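Local coordinates for protein glutathione S-transferase (Sulfitobacter, PDB 4GF0) that binds glutathione and, as a glutathione S-transferase homolog, probably conjugates it through its thiol to electrophilic substrates, at residues A18-E23 and R196-V202. Sequence-based numbering, arbitrary orientation.
Sequences AIAIEE and RASVAAV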
loop_
_atom_site.group_PDB
_atom_site.type_symbol
_atom_site.label_atom_id
_atom_site.label_comp_id
_atom_site.label_asym_id
_atom_site.label_seq_id
_atom_site.Cartn_x
_atom_site.Cartn_y
_atom_site.Cartn_z
ATOM N N ALA A 18 15.168 -4.687 -1.131
ATOM C CA ALA A 18 16.558 -5.137 -1.078
ATOM C C ALA A 18 17.217 -4.720 0.236
ATOM O O ALA A 18 17.924 -5.507 0.875
ATOM C CB ALA A 18 17.334 -4.592 -2.257
ATOM N N ILE A 19 16.962 -3.488 0.646
ATOM C CA ILE A 19 17.506 -2.991 1.904
ATOM C C ILE A 19 17.037 -3.861 3.069
ATOM O O ILE A 19 17.833 -4.224 3.934
ATOM C CB ILE A 19 17.112 -1.538 2.124
ATOM C CG1 ILE A 19 17.859 -0.676 1.105
ATOM C CG2 ILE A 19 17.469 -1.079 3.555
ATOM C CD1 ILE A 19 17.347 0.781 1.021
ATOM N N ALA A 20 15.754 -4.208 3.085
ATOM C CA ALA A 20 15.231 -5.053 4.152
ATOM C C ALA A 20 15.863 -6.439 4.152
ATOM O O ALA A 20 16.154 -6.991 5.217
ATOM C CB ALA A 20 13.714 -5.158 4.068
ATOM N N ILE A 21 16.077 -7.003 2.964
ATOM C CA ILE A 21 16.686 -8.322 2.875
ATOM C C ILE A 21 18.113 -8.266 3.409
ATOM O O ILE A 21 18.564 -9.182 4.098
ATOM C CB ILE A 21 16.676 -8.873 1.438
ATOM C CG1 ILE A 21 15.227 -9.048 0.976
ATOM C CG2 ILE A 21 17.352 -10.243 1.416
ATOM C CD1 ILE A 21 15.068 -9.392 -0.506
ATOM N N GLU A 22 18.821 -7.178 3.106
ATOM C CA GLU A 22 20.162 -6.992 3.652
ATOM C C GLU A 22 20.140 -6.882 5.177
ATOM O O GLU A 22 21.000 -7.448 5.861
ATOM C CB GLU A 22 20.829 -5.744 3.056
ATOM C CG GLU A 22 20.984 -5.766 1.541
ATOM C CD GLU A 22 22.153 -6.606 1.064
ATOM O OE1 GLU A 22 22.892 -7.166 1.909
ATOM O OE2 GLU A 22 22.345 -6.700 -0.171
ATOM N N GLU A 23 19.166 -6.150 5.712
ATOM C CA GLU A 23 19.044 -6.001 7.162
ATOM C C GLU A 23 18.787 -7.360 7.798
ATOM O O GLU A 23 19.243 -7.628 8.906
ATOM C CB GLU A 23 17.902 -5.046 7.531
ATOM C CG GLU A 23 18.159 -3.584 7.246
ATOM C CD GLU A 23 19.093 -2.946 8.270
ATOM O OE1 GLU A 23 19.143 -3.431 9.428
ATOM O OE2 GLU A 23 19.777 -1.954 7.921
ATOM N N ARG A 196 24.080 3.030 7.212
ATOM C CA ARG A 196 23.774 1.644 7.576
ATOM C C ARG A 196 24.390 0.650 6.602
ATOM O O ARG A 196 24.532 0.928 5.404
ATOM C CB ARG A 196 22.254 1.409 7.657
ATOM C CG ARG A 196 21.575 2.085 8.853
ATOM C CD ARG A 196 20.093 1.706 8.946
ATOM N NE ARG A 196 19.875 0.361 9.494
ATOM C CZ ARG A 196 19.717 0.084 10.788
ATOM N NH1 ARG A 196 19.768 1.053 11.695
ATOM N NH2 ARG A 196 19.517 -1.174 11.184
ATOM N N ALA A 197 24.756 -0.517 7.121
ATOM C CA ALA A 197 25.363 -1.550 6.286
ATOM C C ALA A 197 24.464 -1.987 5.127
ATOM O O ALA A 197 24.947 -2.247 4.019
ATOM C CB ALA A 197 25.759 -2.750 7.144
ATOM N N SER A 198 23.161 -2.066 5.376
ATOM C CA SER A 198 22.219 -2.531 4.362
ATOM C C SER A 198 22.204 -1.601 3.162
ATOM O O SER A 198 22.153 -2.045 2.018
ATOM C CB SER A 198 20.824 -2.613 4.957
ATOM O OG SER A 198 20.466 -1.345 5.491
ATOM N N VAL A 199 22.255 -0.303 3.428
ATOM C CA VAL A 199 22.191 0.689 2.363
ATOM C C VAL A 199 23.506 0.734 1.590
ATOM O O VAL A 199 23.512 0.857 0.364
ATOM C CB VAL A 199 21.846 2.075 2.934
ATOM C CG1 VAL A 199 21.979 3.153 1.864
ATOM C CG2 VAL A 199 20.420 2.049 3.497
ATOM N N ALA A 200 24.626 0.626 2.298
ATOM C CA ALA A 200 25.914 0.514 1.620
ATOM C C ALA A 200 25.944 -0.714 0.706
ATOM O O ALA A 200 26.515 -0.670 -0.388
ATOM C CB ALA A 200 27.046 0.452 2.619
ATOM N N ALA A 201 25.329 -1.803 1.161
ATOM C CA ALA A 201 25.292 -3.044 0.388
ATOM C C ALA A 201 24.521 -2.896 -0.920
ATOM O O ALA A 201 24.966 -3.391 -1.964
ATOM C CB ALA A 201 24.711 -4.172 1.215
ATOM N N VAL A 202 23.360 -2.244 -0.882
ATOM C CA VAL A 202 22.580 -2.113 -2.114
ATOM C C VAL A 202 23.237 -1.125 -3.083
ATOM O O VAL A 202 23.146 -1.302 -4.299
ATOM C CB VAL A 202 21.095 -1.753 -1.869
ATOM C CG1 VAL A 202 20.451 -2.783 -0.950
ATOM C CG2 VAL A 202 20.954 -0.340 -1.288
HETATM O O HOH W 1 22.455 -2.293 8.339
#
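Arg196 grips Glu23 side-on in a two-nitrogen salt bridge, the two side chains crossing at about a right angle. Arg196 NE donates to Glu23 OE2 at 2.8 Å and Arg196 NH2 to Glu23 OE1 at 2.9 Å; both hydrogen bonds are nearly straight and lie in the guanidinium plane, but the carboxylate is turned 39° from it, so NE reaches OE2 from above the carboxylate plane and NH2 meets OE1 on its syn side, also tilted. Ser198 OG, set between the backbone N and the carbonyl carbon (chi1 56°), donates to the anti side of Glu23 OE2 over 2.6 Å. A water also donates to this oxygen and accepts from Ser198 N in the first turn of helix 197-204. This joins the thioredoxin-like N-terminal domain of the glutathione transferase fold, through its helix 14-23, to the chain's last helix; the short segments' axes approach to 8.3 Å at 124°. With an alanine at Glu23, the Arg196 charge would probably lose this carboxylate and Ser198 OG its acceptor across the contact. Beyond the polar cluster, Val202 crosses Ile19 with both methyls against Ile19 CG1, Val202 CG1 also reaching Ala18 CB. Glu22 lays its carboxylate by Ala201 CB, while its OE2 makes a salt bridge to Lys205 NZ and a hydrogen bond with Tyr28 OH.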